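Local coordinates for protein photoreceptor-histidine kinase BphP (PDB 6BAF) that senses light through a bound bilin chromophore and, as a bacterial phytochrome, probably relays the signal through a histidine kinase, at residues Ala39-Leu53 and Val83-Gly95. Numbering follows the deposited sequence.
Sequences AVLGNSAEQLLGAPL and VWRVDGVDRFFDG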
ATOM      1  N   ALA A  39       9.281 -11.631 -30.444  1.00 51.59           N
ATOM      2  CA  ALA A  39       9.694 -12.406 -29.283  1.00 54.82           C
ATOM      3  C   ALA A  39       8.708 -12.269 -28.128  1.00 60.20           C
ATOM      4  O   ALA A  39       8.380 -13.259 -27.468  1.00 63.26           O
ATOM      5  CB  ALA A  39      11.091 -11.990 -28.840  1.00 51.23           C
ATOM      6  N   VAL A  40       8.222 -11.065 -27.855  1.00 57.21           N
ATOM      7  CA  VAL A  40       7.460 -10.871 -26.620  1.00 51.10           C
ATOM      8  C   VAL A  40       5.971 -11.092 -26.824  1.00 55.71           C
ATOM      9  O   VAL A  40       5.289 -11.629 -25.946  1.00 55.51           O
ATOM     10  CB  VAL A  40       7.740  -9.464 -26.079  1.00 53.78           C
ATOM     11  CG1 VAL A  40       6.902  -9.201 -24.833  1.00 47.88           C
ATOM     12  CG2 VAL A  40       9.230  -9.285 -25.858  1.00 49.53           C
ATOM     13  N   LEU A  41       5.448 -10.676 -27.977  1.00 54.31           N
ATOM     14  CA  LEU A  41       4.014 -10.619 -28.219  1.00 52.90           C
ATOM     15  C   LEU A  41       3.503 -11.719 -29.150  1.00 54.16           C
ATOM     16  O   LEU A  41       2.315 -12.058 -29.098  1.00 53.53           O
ATOM     17  CB  LEU A  41       3.666  -9.247 -28.824  1.00 53.85           C
ATOM     18  CG  LEU A  41       2.931  -8.158 -28.046  1.00 56.30           C
ATOM     19  CD1 LEU A  41       3.182  -8.201 -26.555  1.00 50.82           C
ATOM     20  CD2 LEU A  41       3.202  -6.763 -28.617  1.00 48.30           C
ATOM     21  N   GLY A  42       4.348 -12.272 -30.005  1.00 54.91           N
ATOM     22  CA  GLY A  42       3.849 -13.165 -31.027  1.00 57.26           C
ATOM     23  C   GLY A  42       3.381 -12.486 -32.294  1.00 58.77           C
ATOM     24  O   GLY A  42       2.804 -13.158 -33.150  1.00 64.02           O
ATOM     25  N   ASN A  43       3.614 -11.178 -32.452  1.00 59.08           N
ATOM     26  CA  ASN A  43       3.287 -10.446 -33.673  0.72 56.54           C
ATOM     27  C   ASN A  43       4.496  -9.662 -34.161  1.00 55.58           C
ATOM     28  O   ASN A  43       5.417  -9.358 -33.399  1.00 58.66           O
ATOM     29  CB  ASN A  43       2.131  -9.474 -33.463  1.00 57.94           C
ATOM     30  CG  ASN A  43       0.836 -10.166 -33.221  1.00 59.82           C
ATOM     31  OD1 ASN A  43       0.374 -10.248 -32.092  1.00 60.93           O
ATOM     32  ND2 ASN A  43       0.239 -10.692 -34.280  1.00 58.25           N
ATOM     33  N   SER A  44       4.492  -9.334 -35.454  1.00 59.95           N
ATOM     34  CA  SER A  44       5.544  -8.509 -36.048  1.00 60.50           C
ATOM     35  C   SER A  44       5.172  -7.024 -35.992  1.00 58.69           C
ATOM     36  O   SER A  44       4.016  -6.654 -35.763  1.00 58.34           O
ATOM     37  CB  SER A  44       5.768  -8.902 -37.497  1.00 58.95           C
ATOM     38  OG  SER A  44       4.525  -8.830 -38.178  1.00 62.05           O
ATOM     39  N   ALA A  45       6.169  -6.161 -36.226  1.00 59.13           N
ATOM     40  CA  ALA A  45       5.865  -4.739 -36.365  1.00 60.65           C
ATOM     41  C   ALA A  45       4.886  -4.521 -37.511  1.00 58.36           C
ATOM     42  O   ALA A  45       3.934  -3.741 -37.376  1.00 55.59           O
ATOM     43  CB  ALA A  45       7.137  -3.909 -36.562  1.00 61.20           C
ATOM     44  N   GLU A  46       5.056  -5.263 -38.616  1.00 58.99           N
ATOM     45  CA  GLU A  46       4.181  -5.063 -39.770  1.00 61.57           C
ATOM     46  C   GLU A  46       2.743  -5.412 -39.431  1.00 57.79           C
ATOM     47  O   GLU A  46       1.809  -4.745 -39.895  1.00 57.19           O
ATOM     48  CB  GLU A  46       4.656  -5.891 -40.974  1.00 65.82           C
ATOM     49  CG  GLU A  46       5.866  -5.309 -41.728  1.00 66.67           C
ATOM     50  CD  GLU A  46       7.229  -5.601 -41.055  1.00 77.99           C
ATOM     51  OE1 GLU A  46       8.272  -5.150 -41.609  1.00 76.34           O
ATOM     52  OE2 GLU A  46       7.263  -6.278 -39.984  1.00 78.53           O
ATOM     53  N   GLN A  47       2.538  -6.460 -38.630  1.00 58.35           N
ATOM     54  CA  GLN A  47       1.176  -6.796 -38.224  1.00 55.59           C
ATOM     55  C   GLN A  47       0.611  -5.755 -37.271  1.00 51.49           C
ATOM     56  O   GLN A  47      -0.611  -5.568 -37.206  1.00 51.25           O
ATOM     57  CB  GLN A  47       1.136  -8.157 -37.531  1.00 58.83           C
ATOM     58  CG  GLN A  47       1.397  -9.367 -38.415  1.00 60.76           C
ATOM     59  CD  GLN A  47       1.406 -10.654 -37.595  1.00 66.12           C
ATOM     60  OE1 GLN A  47       1.993 -10.720 -36.500  1.00 62.50           O
ATOM     61  NE2 GLN A  47       0.726 -11.673 -38.104  1.00 68.93           N
ATOM     62  N   LEU A  48       1.476  -5.098 -36.500  1.00 49.70           N
ATOM     63  CA  LEU A  48       1.035  -4.187 -35.453  1.00 51.79           C
ATOM     64  C   LEU A  48       0.768  -2.765 -35.971  1.00 45.01           C
ATOM     65  O   LEU A  48      -0.274  -2.180 -35.662  1.00 42.60           O
ATOM     66  CB  LEU A  48       2.088  -4.169 -34.336  1.00 49.64           C
ATOM     67  CG  LEU A  48       2.247  -5.435 -33.478  1.00 50.01           C
ATOM     68  CD1 LEU A  48       3.436  -5.260 -32.543  1.00 50.16           C
ATOM     69  CD2 LEU A  48       0.997  -5.679 -32.695  1.00 47.60           C
ATOM     70  N   LEU A  49       1.689  -2.191 -36.740  1.00 41.09           N
ATOM     71  CA  LEU A  49       1.596  -0.766 -37.044  1.00 41.91           C
ATOM     72  C   LEU A  49       0.351  -0.468 -37.870  1.00 43.47           C
ATOM     73  O   LEU A  49       0.148  -1.045 -38.947  1.00 41.87           O
ATOM     74  CB  LEU A  49       2.843  -0.300 -37.770  1.00 37.77           C
ATOM     75  CG  LEU A  49       4.094  -0.352 -36.919  1.00 44.08           C
ATOM     76  CD1 LEU A  49       5.312   0.024 -37.732  1.00 40.18           C
ATOM     77  CD2 LEU A  49       3.922   0.564 -35.709  1.00 39.92           C
ATOM     78  N   GLY A  50      -0.491   0.414 -37.343  1.00 38.67           N
ATOM     79  CA  GLY A  50      -1.696   0.854 -37.995  1.00 36.99           C
ATOM     80  C   GLY A  50      -2.922   0.063 -37.625  1.00 42.41           C
ATOM     81  O   GLY A  50      -4.038   0.474 -37.988  1.00 42.08           O
ATOM     82  N   ALA A  51      -2.758  -1.049 -36.913  1.00 42.35           N
ATOM     83  CA  ALA A  51      -3.879  -1.850 -36.437  1.00 43.45           C
ATOM     84  C   ALA A  51      -4.435  -1.242 -35.146  1.00 41.38           C
ATOM     85  O   ALA A  51      -3.678  -0.651 -34.363  1.00 43.77           O
ATOM     86  CB  ALA A  51      -3.422  -3.291 -36.176  1.00 44.20           C
ATOM     87  N   PRO A  52      -5.743  -1.370 -34.901  1.00 41.18           N
ATOM     88  CA  PRO A  52      -6.299  -0.923 -33.612  1.00 46.31           C
ATOM     89  C   PRO A  52      -5.940  -1.911 -32.507  1.00 48.06           C
ATOM     90  O   PRO A  52      -5.926  -3.127 -32.724  1.00 47.25           O
ATOM     91  CB  PRO A  52      -7.815  -0.905 -33.863  1.00 42.88           C
ATOM     92  CG  PRO A  52      -8.022  -2.015 -34.871  1.00 47.61           C
ATOM     93  CD  PRO A  52      -6.750  -2.073 -35.729  1.00 43.95           C
ATOM     94  N   LEU A  53      -5.624  -1.375 -31.325  1.00 47.77           N
ATOM     95  CA  LEU A  53      -5.226  -2.209 -30.185  1.00 48.57           C
ATOM     96  C   LEU A  53      -6.204  -3.358 -29.948  1.00 47.72           C
ATOM     97  O   LEU A  53      -5.795  -4.500 -29.727  1.00 48.18           O
ATOM     98  CB  LEU A  53      -5.136  -1.343 -28.924  1.00 45.74           C
ATOM     99  CG  LEU A  53      -4.167  -1.647 -27.768  1.00 53.78           C
ATOM    100  CD1 LEU A  53      -4.838  -1.421 -26.420  1.00 45.37           C
ATOM    101  CD2 LEU A  53      -3.515  -2.984 -27.849  1.00 48.17           C
ATOM    102  N   VAL A  83      -4.386  -8.721 -21.740  1.00 51.80           N
ATOM    103  CA  VAL A  83      -4.330 -10.123 -22.136  1.00 55.49           C
ATOM    104  C   VAL A  83      -4.244 -10.158 -23.656  1.00 52.79           C
ATOM    105  O   VAL A  83      -5.202  -9.800 -24.347  1.00 53.98           O
ATOM    106  CB  VAL A  83      -5.541 -10.909 -21.618  1.00 60.35           C
ATOM    107  CG1 VAL A  83      -5.476 -12.362 -22.076  1.00 58.30           C
ATOM    108  CG2 VAL A  83      -5.624 -10.783 -20.068  1.00 55.09           C
ATOM    109  N   TRP A  84      -3.102 -10.576 -24.174  1.00 52.90           N
ATOM    110  CA  TRP A  84      -2.852 -10.582 -25.613  1.00 58.55           C
ATOM    111  C   TRP A  84      -3.211 -11.925 -26.231  1.00 59.13           C
ATOM    112  O   TRP A  84      -2.474 -12.902 -26.062  1.00 63.40           O
ATOM    113  CB  TRP A  84      -1.389 -10.265 -25.893  1.00 55.73           C
ATOM    114  CG  TRP A  84      -1.280  -8.900 -26.329  1.00 65.60           C
ATOM    115  CD1 TRP A  84      -1.394  -7.786 -25.546  1.00 71.27           C
ATOM    116  CD2 TRP A  84      -1.027  -8.432 -27.628  1.00 56.89           C
ATOM    117  NE1 TRP A  84      -1.243  -6.646 -26.290  1.00 64.43           N
ATOM    118  CE2 TRP A  84      -1.001  -7.004 -27.566  1.00 57.92           C
ATOM    119  CE3 TRP A  84      -0.798  -9.056 -28.827  1.00 55.23           C
ATOM    120  CZ2 TRP A  84      -0.766  -6.204 -28.656  1.00 57.30           C
ATOM    121  CZ3 TRP A  84      -0.567  -8.255 -29.903  1.00 60.02           C
ATOM    122  CH2 TRP A  84      -0.552  -6.838 -29.809  1.00 53.01           C
ATOM    123  N   ARG A  85      -4.295 -11.952 -27.005  1.00 59.59           N
ATOM    124  CA  ARG A  85      -4.706 -13.142 -27.752  1.00 63.16           C
ATOM    125  C   ARG A  85      -4.073 -13.091 -29.135  1.00 64.98           C
ATOM    126  O   ARG A  85      -4.490 -12.307 -29.989  1.00 64.62           O
ATOM    127  CB  ARG A  85      -6.228 -13.219 -27.863  1.00 64.85           C
ATOM    128  CG  ARG A  85      -6.754 -14.557 -28.418  1.00 68.41           C
ATOM    129  CD  ARG A  85      -8.160 -14.804 -27.945  1.00 72.13           C
ATOM    130  NE  ARG A  85      -8.110 -15.435 -26.629  1.00 82.45           N
ATOM    131  CZ  ARG A  85      -9.176 -15.805 -25.915  1.00 83.65           C
ATOM    132  NH1 ARG A  85     -10.410 -15.577 -26.374  1.00 79.94           N
ATOM    133  NH2 ARG A  85      -9.003 -16.370 -24.717  1.00 81.55           N
ATOM    134  N   VAL A  86      -3.080 -13.935 -29.374  1.00 68.96           N
ATOM    135  CA  VAL A  86      -2.393 -13.870 -30.657  1.00 74.60           C
ATOM    136  C   VAL A  86      -2.837 -15.025 -31.551  1.00 86.78           C
ATOM    137  O   VAL A  86      -3.458 -14.789 -32.600  1.00 93.45           O
ATOM    138  CB  VAL A  86      -0.860 -13.812 -30.482  1.00 71.80           C
ATOM    139  CG1 VAL A  86      -0.358 -14.879 -29.479  1.00 77.73           C
ATOM    140  CG2 VAL A  86      -0.172 -13.927 -31.826  1.00 69.10           C
ATOM    141  N   ASP A  87      -2.570 -16.275 -31.172  1.00 81.39           N
ATOM    142  CA  ASP A  87      -2.990 -17.308 -32.125  1.00 91.54           C
ATOM    143  C   ASP A  87      -3.591 -18.644 -31.646  1.00 90.95           C
ATOM    144  O   ASP A  87      -3.358 -19.654 -32.299  1.00 99.09           O
ATOM    145  CB  ASP A  87      -1.795 -17.635 -33.041  1.00 92.99           C
ATOM    146  CG  ASP A  87      -2.182 -17.664 -34.528  1.00100.94           C
ATOM    147  OD1 ASP A  87      -1.287 -17.448 -35.384  1.00100.35           O
ATOM    148  OD2 ASP A  87      -3.383 -17.880 -34.832  1.00 99.06           O
ATOM    149  N   GLY A  88      -4.363 -18.707 -30.563  1.00 84.91           N
ATOM    150  CA  GLY A  88      -4.561 -17.685 -29.551  1.00 87.09           C
ATOM    151  C   GLY A  88      -5.256 -18.482 -28.475  1.00 85.25           C
ATOM    152  O   GLY A  88      -6.484 -18.556 -28.545  1.00 87.51           O
ATOM    153  N   VAL A  89      -4.583 -19.074 -27.476  1.00 83.99           N
ATOM    154  CA  VAL A  89      -3.368 -18.694 -26.695  1.00 80.82           C
ATOM    155  C   VAL A  89      -3.244 -17.202 -26.309  1.00 76.62           C
ATOM    156  O   VAL A  89      -2.884 -16.309 -27.088  1.00 76.37           O
ATOM    157  CB  VAL A  89      -2.010 -19.225 -27.309  1.00 78.63           C
ATOM    158  CG1 VAL A  89      -1.710 -18.760 -28.709  1.00 86.09           C
ATOM    159  CG2 VAL A  89      -0.851 -18.852 -26.377  1.00 78.78           C
ATOM    160  N   ASP A  90      -3.555 -17.004 -25.028  1.00 73.19           N
ATOM    161  CA  ASP A  90      -3.423 -15.745 -24.323  1.00 66.15           C
ATOM    162  C   ASP A  90      -2.049 -15.600 -23.690  1.00 69.78           C
ATOM    163  O   ASP A  90      -1.494 -16.555 -23.142  1.00 71.67           O
ATOM    164  CB  ASP A  90      -4.470 -15.640 -23.219  1.00 66.24           C
ATOM    165  CG  ASP A  90      -5.850 -15.502 -23.760  1.00 72.05           C
ATOM    166  OD1 ASP A  90      -5.967 -15.181 -24.962  1.00 77.76           O
ATOM    167  OD2 ASP A  90      -6.818 -15.709 -22.997  1.00 76.77           O
ATOM    168  N   ARG A  91      -1.528 -14.380 -23.736  1.00 65.44           N
ATOM    169  CA  ARG A  91      -0.350 -13.985 -22.980  1.00 61.56           C
ATOM    170  C   ARG A  91      -0.757 -12.854 -22.038  1.00 59.13           C
ATOM    171  O   ARG A  91      -1.620 -12.029 -22.368  1.00 58.11           O
ATOM    172  CB  ARG A  91       0.775 -13.555 -23.907  1.00 58.92           C
ATOM    173  CG  ARG A  91       1.457 -14.673 -24.682  1.00 62.71           C
ATOM    174  CD  ARG A  91       1.817 -14.108 -26.012  1.00 65.83           C
ATOM    175  NE  ARG A  91       3.162 -14.407 -26.501  1.00 66.42           N
ATOM    176  CZ  ARG A  91       3.421 -15.183 -27.550  1.00 67.88           C
ATOM    177  NH1 ARG A  91       2.419 -15.762 -28.220  1.00 66.16           N
ATOM    178  NH2 ARG A  91       4.682 -15.357 -27.940  1.00 65.40           N
ATOM    179  N   PHE A  92      -0.181 -12.839 -20.848  1.00 54.79           N
ATOM    180  CA  PHE A  92      -0.627 -11.932 -19.803  1.00 55.73           C
ATOM    181  C   PHE A  92       0.462 -10.907 -19.528  1.00 52.91           C
ATOM    182  O   PHE A  92       1.653 -11.245 -19.491  1.00 53.69           O
ATOM    183  CB  PHE A  92      -1.007 -12.711 -18.544  1.00 57.96           C
ATOM    184  CG  PHE A  92      -2.218 -13.574 -18.739  1.00 63.18           C
ATOM    185  CD1 PHE A  92      -2.127 -14.768 -19.451  1.00 62.13           C
ATOM    186  CD2 PHE A  92      -3.460 -13.179 -18.236  1.00 66.04           C
ATOM    187  CE1 PHE A  92      -3.252 -15.553 -19.666  1.00 64.61           C
ATOM    188  CE2 PHE A  92      -4.588 -13.964 -18.435  1.00 65.82           C
ATOM    189  CZ  PHE A  92      -4.484 -15.157 -19.156  1.00 62.32           C
ATOM    190  N   PHE A  93       0.049  -9.646 -19.377  1.00 49.64           N
ATOM    191  CA  PHE A  93       0.982  -8.540 -19.250  1.00 48.63           C
ATOM    192  C   PHE A  93       0.428  -7.552 -18.247  1.00 47.67           C
ATOM    193  O   PHE A  93      -0.786  -7.386 -18.139  1.00 48.13           O
ATOM    194  CB  PHE A  93       1.198  -7.806 -20.602  1.00 46.38           C
ATOM    195  CG  PHE A  93       1.797  -8.661 -21.675  1.00 45.87           C
ATOM    196  CD1 PHE A  93       3.173  -8.783 -21.789  1.00 45.49           C
ATOM    197  CD2 PHE A  93       0.983  -9.345 -22.563  1.00 51.62           C
ATOM    198  CE1 PHE A  93       3.738  -9.588 -22.770  1.00 50.76           C
ATOM    199  CE2 PHE A  93       1.526 -10.149 -23.559  1.00 50.78           C
ATOM    200  CZ  PHE A  93       2.904 -10.272 -23.671  1.00 53.43           C
ATOM    201  N   ASP A  94       1.324  -6.873 -17.540  1.00 52.81           N
ATOM    202  CA  ASP A  94       0.989  -5.612 -16.880  1.00 51.33           C
ATOM    203  C   ASP A  94       1.270  -4.478 -17.851  1.00 45.85           C
ATOM    204  O   ASP A  94       2.385  -4.348 -18.364  1.00 47.11           O
ATOM    205  CB  ASP A  94       1.792  -5.402 -15.598  1.00 54.31           C
ATOM    206  CG  ASP A  94       1.484  -6.464 -14.534  1.00 61.08           C
ATOM    207  OD1 ASP A  94       0.276  -6.721 -14.274  1.00 61.11           O
ATOM    208  OD2 ASP A  94       2.457  -7.034 -13.990  1.00 56.23           O
ATOM    209  N   GLY A  95       0.245  -3.665 -18.107  1.00 45.88           N
ATOM    210  CA  GLY A  95       0.395  -2.472 -18.900  1.00 39.85           C
ATOM    211  C   GLY A  95       0.617  -1.304 -17.963  1.00 44.78           C
ATOM    212  O   GLY A  95      -0.090  -1.139 -16.964  1.00 43.44           O
TER
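Leu41 lies over one face of the Trp84 indole. Its CG stands 3.8 Å from the centroid of the six-membered ring and 7° off the ring normal, a CH-pi contact. Leu48 CD2 meets the ring edge, 3.5 Å from Trp84 CH2. Asn43 also comes in at the edge, in the ring plane, with OD1 3.1 Å from Trp84 CZ3. With CG anti to the carbonyl carbon (chi1 -68°), the Asn43 amide end reaches this edge, its plane turned 58° from the indole. Asn43 ND2 donates to Gln47 OE1 at 2.8 Å, and Ser44 N reaches the same oxygen from the opposite face. This fixes the amide beside the capping box of Ser44 and Gln47. Leu41 CD1 is 3.6 Å from Phe93 CZ. Phe56 adds a second ring against Trp84. With an alanine in place of Trp84, Leu41 and Leu48 would probably face a gap, and Asn43 OD1 would lose the ring edge it meets.

The side toward the hairpin turn is looser and partly exposed. Here Arg91 lays one guanidinium face against the Leu41 carbonyl. Val86 CG2 touches Gly42 O at 3.3 Å. Gly42 leaves helix 37-41 with positive phi, where a CB would be jammed against Leu41 O.

The contact joins helix 37-41 and the following turn to the edge hairpin of the PAS-fold sheet. It rests mainly on apolar and aromatic packing, without hydrogen bonds between the segments. Burying Leu41 O and Asn43 OD1 without hydrogen-bond partners probably carries a cost, which the Arg91 charge may ease at Leu41 O.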